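Local atomic coordinates of carboxypeptidase 1 (Deinococcus radiodurans str. R1, PDB entry 5GIV), a protein that is a zinc-dependent carboxypeptidase of the M32 family, probably releasing amino acids one by one from peptide C-termini with broad specificity but not proline. Residues 56-59 / 60-64; 102-105 / 106-110; 310-313 / 314-318. One frame throughout, in Å; residues are numbered along the deposited sequence.

Along the chain the three contacts come in series in a largely helical M32 carboxypeptidase. Contact 1 runs from the end of helix 43-62 into the turn that starts helix 64-75, while contacts 2 and 3 each lie within one helix, in the first turns of 102-122 and 310-323. Contacts 1 and 2 are neighbours, their centres 15 Å apart, and they meet where the H58 ring packs on A102 and V105. Contact 3 lies across the chain's centre, about 50 Å from the centre of either. Contacts 1 and 2 are surface contacts, contact 1 reaching the second subunit; contact 3 is partly buried, and the side chain of F312 is about 11 Å from that of the zinc ligand H266.

Contact 1: 56-59 / 60-64; sequences LRHA and RATDA
The H58 imidazole carries the methyl of T62 over one face, CG2 standing 4.2 Å from the ring centroid and 20° off the normal, a CH-pi contact displaced toward the rim. The guanidinium of R60 has L56 O at its edge. Both pairs are i to i+4 neighbours in the last turns of helix 43-62. The H58 ring reaches along the helix to T62 because chi1 of 179° swings CG away from the backbone N, and it also packs on A102 and V105 of helix 102-122. L56 and R60 run side by side, with L56 CD2 3.7 Å from R60 NH1; the far end of R60 forms a salt bridge with E19, and F23 of the second subunit packs on L56, placing this side of the helix at the dimer contact. Backbone bonds hold the spacing: R60 N to L56 O is 3.0 Å and A61 N to R57 O is 2.9 Å. At T62 the pattern changes, for its N donates to A59 O as well as, weakly, to H58 O. D63 then caps the next helix through Y66 N. The hydroxyl OG1 of T62 donates to H58 O at 3.0 Å, 29° from the carbonyl plane.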
loop_
_atom_site.group_PDB
_atom_site.type_symbol
_atom_site.label_atom_id
_atom_site.label_comp_id
_atom_site.label_asym_id
_atom_site.label_seq_id
_atom_site.Cartn_x
_atom_site.Cartn_y
_atom_site.Cartn_z
ATOM N N LEU A 56 7.309 17.052 7.491
ATOM C CA LEU A 56 7.622 16.546 8.826
ATOM C C LEU A 56 9.000 15.897 8.856
ATOM O O LEU A 56 9.803 16.152 9.761
ATOM C CB LEU A 56 6.552 15.556 9.288
ATOM C CG LEU A 56 5.180 16.161 9.583
ATOM C CD1 LEU A 56 4.139 15.078 9.790
ATOM C CD2 LEU A 56 5.260 17.073 10.800
ATOM N N ARG A 57 9.291 15.048 7.872
ATOM C CA ARG A 57 10.583 14.375 7.848
ATOM C C ARG A 57 11.724 15.374 7.707
ATOM O O ARG A 57 12.752 15.254 8.381
ATOM C CB ARG A 57 10.608 13.347 6.717
ATOM C CG ARG A 57 11.965 12.755 6.452
ATOM C CD ARG A 57 12.649 13.484 5.310
ATOM N NE ARG A 57 11.882 13.404 4.069
ATOM C CZ ARG A 57 11.939 14.304 3.086
ATOM N NH1 ARG A 57 12.727 15.369 3.201
ATOM N NH2 ARG A 57 11.203 14.144 1.987
ATOM N N HIS A 58 11.546 16.390 6.861
ATOM C CA HIS A 58 12.593 17.391 6.695
ATOM C C HIS A 58 12.876 18.102 8.009
ATOM O O HIS A 58 14.037 18.337 8.363
ATOM C CB HIS A 58 12.185 18.399 5.622
ATOM C CG HIS A 58 13.194 19.480 5.398
ATOM N ND1 HIS A 58 14.308 19.309 4.605
ATOM C CD2 HIS A 58 13.271 20.742 5.884
ATOM C CE1 HIS A 58 15.012 20.426 4.588
ATOM N NE2 HIS A 58 14.406 21.309 5.361
ATOM N N ALA A 59 11.826 18.429 8.761
ATOM C CA ALA A 59 12.015 19.050 10.067
ATOM C C ALA A 59 12.814 18.140 10.995
ATOM O O ALA A 59 13.778 18.576 11.635
ATOM C CB ALA A 59 10.658 19.396 10.680
ATOM N N ARG A 60 12.426 16.866 11.082
ATOM C CA ARG A 60 13.191 15.934 11.902
ATOM C C ARG A 60 14.651 15.908 11.473
ATOM O O ARG A 60 15.555 15.970 12.314
ATOM C CB ARG A 60 12.586 14.535 11.819
ATOM C CG ARG A 60 11.072 14.513 11.831
ATOM C CD ARG A 60 10.493 14.705 13.220
ATOM N NE ARG A 60 9.196 15.385 13.154
ATOM C CZ ARG A 60 8.189 15.181 14.001
ATOM N NH1 ARG A 60 7.058 15.860 13.855
ATOM N NH2 ARG A 60 8.305 14.289 14.982
ATOM N N ALA A 61 14.901 15.841 10.164
ATOM C CA ALA A 61 16.269 15.719 9.673
ATOM C C ALA A 61 17.104 16.958 9.967
ATOM O O ALA A 61 18.335 16.865 10.001
ATOM C CB ALA A 61 16.268 15.425 8.172
ATOM N N THR A 62 16.473 18.108 10.191
ATOM C CA THR A 62 17.197 19.343 10.460
ATOM C C THR A 62 16.978 19.856 11.876
ATOM O O THR A 62 17.353 20.998 12.174
ATOM C CB THR A 62 16.796 20.425 9.458
ATOM O OG1 THR A 62 15.391 20.669 9.573
ATOM C CG2 THR A 62 17.117 19.993 8.035
ATOM N N ASP A 63 16.407 19.041 12.764
ATOM C CA ASP A 63 16.112 19.512 14.107
ATOM C C ASP A 63 17.397 19.937 14.804
ATOM O O ASP A 63 18.380 19.192 14.828
ATOM C CB ASP A 63 15.417 18.415 14.906
ATOM C CG ASP A 63 15.118 18.837 16.325
ATOM O OD1 ASP A 63 14.078 19.495 16.541
ATOM O OD2 ASP A 63 15.937 18.539 17.221
ATOM N N ALA A 64 17.388 21.144 15.370
ATOM C CA ALA A 64 18.591 21.663 16.015
ATOM C C ALA A 64 18.992 20.802 17.209
ATOM O O ALA A 64 20.183 20.531 17.417
ATOM C CB ALA A 64 18.381 23.118 16.438
#

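Contact 2: 102-105 / 106-110; sequences AEFV and REFSG
E103 and R106 supply the charged interaction, an i to i+3 salt bridge on the outer side of helix 102-122. R106 NH2 donates to E103 OE1 at 2.9 Å with an N-H...O angle of 157°, and the oxygen lies near the guanidinium plane while using its anti lone pair. A second bond from R106 NE to E103 OE1 is weak at 3.4 Å. OE1 alone takes both donors, so this is not a two-oxygen fork. A bend at chi3 of R106 (-65°) folds the guanidinium back over the preceding turn, where one face rests above A102 O and NH1 comes 3.8 Å from A102 CB.

One water completes the polar group, donating to E103 OE1 at 2.8 Å and accepting from R106 NE, so it bridges the two side chains and gives that oxygen a third donor.

The apolar interaction is aromatic. F104 and F108, one turn apart, point the same way; CE2 of F104 is 3.7 Å from CD2 of F108, and the planes are inclined by 75° with centroids 5.8 Å apart. Beyond this pair F104 packs edge-to-face with Y148 and on helix 128-147, while F108 touches S142 and P414.

Regular backbone bonds set this spacing, among them F108 N to F104 O at 3.0 Å and S109 N to V105 O at 2.9 Å, and their i to i+4 pattern shows an alpha-helix. With the exposed E103-R106 pair and its water on one side, and the phenylalanines packing against helix 128-147 on another, it is an amphipathic surface helix.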
loop_
_atom_site.group_PDB
_atom_site.type_symbol
_atom_site.label_atom_id
_atom_site.label_comp_id
_atom_site.label_asym_id
_atom_site.label_seq_id
_atom_site.Cartn_x
_atom_site.Cartn_y
_atom_site.Cartn_z
ATOM N N ALA A 102 14.925 25.678 3.771
ATOM C CA ALA A 102 13.657 24.964 3.642
ATOM C C ALA A 102 12.750 25.619 2.604
ATOM O O ALA A 102 12.025 24.927 1.877
ATOM C CB ALA A 102 12.949 24.890 4.993
ATOM N N GLU A 103 12.770 26.950 2.519
ATOM C CA GLU A 103 11.997 27.627 1.484
ATOM C C GLU A 103 12.355 27.092 0.104
ATOM O O GLU A 103 11.479 26.754 -0.700
ATOM C CB GLU A 103 12.243 29.134 1.546
ATOM C CG GLU A 103 11.009 29.940 1.873
ATOM C CD GLU A 103 9.787 29.468 1.103
ATOM O OE1 GLU A 103 9.013 28.644 1.652
ATOM O OE2 GLU A 103 9.607 29.909 -0.057
ATOM N N PHE A 104 13.654 27.010 -0.181
ATOM C CA PHE A 104 14.116 26.550 -1.485
ATOM C C PHE A 104 13.751 25.089 -1.720
ATOM O O PHE A 104 13.453 24.694 -2.850
ATOM C CB PHE A 104 15.624 26.749 -1.605
ATOM C CG PHE A 104 16.168 26.381 -2.944
ATOM C CD1 PHE A 104 16.195 27.316 -3.967
ATOM C CD2 PHE A 104 16.646 25.111 -3.189
ATOM C CE1 PHE A 104 16.695 26.995 -5.203
ATOM C CE2 PHE A 104 17.143 24.780 -4.426
ATOM C CZ PHE A 104 17.167 25.722 -5.436
ATOM N N VAL A 105 13.806 24.262 -0.677
ATOM C CA VAL A 105 13.426 22.861 -0.831
ATOM C C VAL A 105 11.996 22.761 -1.342
ATOM O O VAL A 105 11.700 22.004 -2.272
ATOM C CB VAL A 105 13.592 22.111 0.502
ATOM C CG1 VAL A 105 13.110 20.661 0.370
ATOM C CG2 VAL A 105 15.032 22.189 0.984
ATOM N N ARG A 106 11.092 23.547 -0.749
ATOM C CA ARG A 106 9.683 23.503 -1.132
ATOM C C ARG A 106 9.456 24.063 -2.529
ATOM O O ARG A 106 8.673 23.503 -3.305
ATOM C CB ARG A 106 8.842 24.256 -0.099
ATOM C CG ARG A 106 8.653 23.497 1.217
ATOM C CD ARG A 106 7.675 24.216 2.134
ATOM N NE ARG A 106 8.210 25.508 2.553
ATOM C CZ ARG A 106 8.928 25.696 3.657
ATOM N NH1 ARG A 106 9.186 24.673 4.467
ATOM N NH2 ARG A 106 9.381 26.908 3.953
ATOM N N GLU A 107 10.119 25.169 -2.868
ATOM C CA GLU A 107 9.937 25.747 -4.196
ATOM C C GLU A 107 10.377 24.767 -5.279
ATOM O O GLU A 107 9.652 24.528 -6.250
ATOM C CB GLU A 107 10.701 27.071 -4.308
ATOM C CG GLU A 107 10.493 27.771 -5.645
ATOM C CD GLU A 107 11.510 28.868 -5.922
ATOM O OE1 GLU A 107 12.492 28.990 -5.157
ATOM O OE2 GLU A 107 11.317 29.620 -6.907
ATOM N N PHE A 108 11.572 24.195 -5.130
ATOM C CA PHE A 108 12.069 23.225 -6.102
ATOM C C PHE A 108 11.151 22.005 -6.172
ATOM O O PHE A 108 10.809 21.528 -7.261
ATOM C CB PHE A 108 13.500 22.817 -5.728
ATOM C CG PHE A 108 14.335 22.360 -6.895
ATOM C CD1 PHE A 108 13.753 22.020 -8.099
ATOM C CD2 PHE A 108 15.712 22.286 -6.785
ATOM C CE1 PHE A 108 14.529 21.607 -9.166
ATOM C CE2 PHE A 108 16.491 21.872 -7.852
ATOM C CZ PHE A 108 15.895 21.534 -9.041
ATOM N N SER A 109 10.740 21.492 -5.011
ATOM C CA SER A 109 9.852 20.335 -4.974
ATOM C C SER A 109 8.513 20.632 -5.643
ATOM O O SER A 109 7.988 19.798 -6.392
ATOM C CB SER A 109 9.640 19.898 -3.526
ATOM O OG SER A 109 8.527 19.032 -3.423
ATOM N N GLY A 110 7.951 21.819 -5.402
ATOM C CA GLY A 110 6.685 22.160 -6.028
ATOM C C GLY A 110 6.811 22.353 -7.526
ATOM O O GLY A 110 5.921 21.966 -8.291
HETATM O O HOH W 1 6.628 27.473 0.913
#

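Contact 3: 310-313 / 314-318; sequences RAFW and AAYFG
The backbone of 310-318 is helical but unevenly bonded: A314 N is 3.0 Å from R310 O, A315 N reaches A311 O at 3.3 Å and F312 O weakly, Y316 N also bonds only weakly to F312 O, and the bond from F317 N to W313 O is firm again at 2.9 Å, the phi of -112° at Y316 locating the distortion in this turn.

Among the side chains, Y316, F312 and W313 form one continuous run with F312 in the middle. Y316 CD2 sits over the centre of the F312 ring, 3.7 Å above its plane. The two rings are oblique, their planes at 39° and centroids 4.9 Å apart, so one edge carbon of the tyrosine does the touching. The same CD2 is also 3.3 Å from F312 O, which lies at the edge of the tyrosine ring. The Y316 CG is anti to its carbonyl carbon (chi1 -73°), which turns the ring back toward F312. On the tryptophan side, F312 CD1 stands 3.7 Å above one face of the W313 indole, offset toward the rim, while W313 CD2 lies in plane at the F312 ring edge. F317 is added loosely at the end, its CB 4.4 Å from W313 CE3.

These aromatic side chains are buried against neighbouring helices. Y316 and F312 pack on helix 207-221, where Y316 OH is hydrogen-bonded to D220. F312 and W313 also touch helix 257-275, which carries the zinc ligands H266 and H270, and the W313 indole NE1 bonds to Y262 there. F317 rests on helix 333-339.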
loop_
_atom_site.group_PDB
_atom_site.type_symbol
_atom_site.label_atom_id
_atom_site.label_comp_id
_atom_site.label_asym_id
_atom_site.label_seq_id
_atom_site.Cartn_x
_atom_site.Cartn_y
_atom_site.Cartn_z
ATOM N N ARG A 310 25.367 -17.876 -20.429
ATOM C CA ARG A 310 25.013 -19.201 -20.924
ATOM C C ARG A 310 24.635 -20.132 -19.777
ATOM O O ARG A 310 23.693 -20.925 -19.896
ATOM C CB ARG A 310 26.151 -19.785 -21.761
ATOM C CG ARG A 310 25.667 -20.876 -22.690
ATOM C CD ARG A 310 26.644 -21.241 -23.819
ATOM N NE ARG A 310 27.665 -20.235 -24.124
ATOM C CZ ARG A 310 28.011 -19.869 -25.359
ATOM N NH1 ARG A 310 27.427 -20.432 -26.415
ATOM N NH2 ARG A 310 28.952 -18.952 -25.539
ATOM N N ALA A 311 25.333 -20.025 -18.642
ATOM C CA ALA A 311 25.046 -20.906 -17.515
ATOM C C ALA A 311 23.623 -20.714 -17.002
ATOM O O ALA A 311 22.983 -21.672 -16.549
ATOM C CB ALA A 311 26.050 -20.661 -16.389
ATOM N N PHE A 312 23.124 -19.479 -17.033
ATOM C CA PHE A 312 21.759 -19.211 -16.583
ATOM C C PHE A 312 20.747 -20.026 -17.379
ATOM O O PHE A 312 19.831 -20.630 -16.807
ATOM C CB PHE A 312 21.469 -17.709 -16.683
ATOM C CG PHE A 312 20.083 -17.319 -16.254
ATOM C CD1 PHE A 312 19.006 -17.441 -17.122
ATOM C CD2 PHE A 312 19.858 -16.818 -14.975
ATOM C CE1 PHE A 312 17.743 -17.075 -16.727
ATOM C CE2 PHE A 312 18.589 -16.447 -14.572
ATOM C CZ PHE A 312 17.529 -16.574 -15.447
ATOM N N TRP A 313 20.880 -20.040 -18.707
ATOM C CA TRP A 313 19.884 -20.725 -19.523
ATOM C C TRP A 313 20.095 -22.238 -19.562
ATOM O O TRP A 313 19.127 -22.988 -19.758
ATOM C CB TRP A 313 19.868 -20.126 -20.932
ATOM C CG TRP A 313 19.188 -18.809 -20.913
ATOM C CD1 TRP A 313 19.771 -17.578 -21.020
ATOM C CD2 TRP A 313 17.793 -18.575 -20.696
ATOM N NE1 TRP A 313 18.817 -16.594 -20.908
ATOM C CE2 TRP A 313 17.595 -17.180 -20.708
ATOM C CE3 TRP A 313 16.690 -19.412 -20.502
ATOM C CZ2 TRP A 313 16.337 -16.601 -20.540
ATOM C CZ3 TRP A 313 15.434 -18.833 -20.335
ATOM C CH2 TRP A 313 15.272 -17.442 -20.355
ATOM N N ALA A 314 21.326 -22.715 -19.355
ATOM C CA ALA A 314 21.503 -24.149 -19.138
ATOM C C ALA A 314 20.678 -24.624 -17.951
ATOM O O ALA A 314 20.190 -25.759 -17.950
ATOM C CB ALA A 314 22.977 -24.488 -18.930
ATOM N N ALA A 315 20.484 -23.760 -16.953
ATOM C CA ALA A 315 19.757 -24.121 -15.743
ATOM C C ALA A 315 18.251 -23.934 -15.877
ATOM O O ALA A 315 17.482 -24.750 -15.352
ATOM C CB ALA A 315 20.261 -23.286 -14.563
ATOM N N TYR A 316 17.801 -22.911 -16.612
ATOM C CA TYR A 316 16.394 -22.542 -16.601
ATOM C C TYR A 316 15.662 -22.804 -17.909
ATOM O O TYR A 316 14.434 -22.699 -17.930
ATOM C CB TYR A 316 16.222 -21.063 -16.215
ATOM C CG TYR A 316 16.480 -20.825 -14.758
ATOM C CD1 TYR A 316 15.549 -21.221 -13.810
ATOM C CD2 TYR A 316 17.644 -20.210 -14.322
ATOM C CE1 TYR A 316 15.773 -21.022 -12.470
ATOM C CE2 TYR A 316 17.877 -20.001 -12.975
ATOM C CZ TYR A 316 16.939 -20.413 -12.056
ATOM O OH TYR A 316 17.143 -20.228 -10.709
ATOM N N PHE A 317 16.350 -23.167 -18.986
ATOM C CA PHE A 317 15.615 -23.402 -20.220
ATOM C C PHE A 317 14.568 -24.490 -20.032
ATOM O O PHE A 317 13.476 -24.409 -20.612
ATOM C CB PHE A 317 16.559 -23.768 -21.360
ATOM C CG PHE A 317 15.874 -23.876 -22.684
ATOM C CD1 PHE A 317 15.464 -22.739 -23.350
ATOM C CD2 PHE A 317 15.628 -25.111 -23.259
ATOM C CE1 PHE A 317 14.834 -22.818 -24.572
ATOM C CE2 PHE A 317 14.990 -25.204 -24.491
ATOM C CZ PHE A 317 14.590 -24.050 -25.145
ATOM N N GLY A 318 14.872 -25.500 -19.209
ATOM C CA GLY A 318 13.903 -26.552 -18.956
ATOM C C GLY A 318 12.610 -26.016 -18.373
ATOM O O GLY A 318 11.524 -26.281 -18.896
#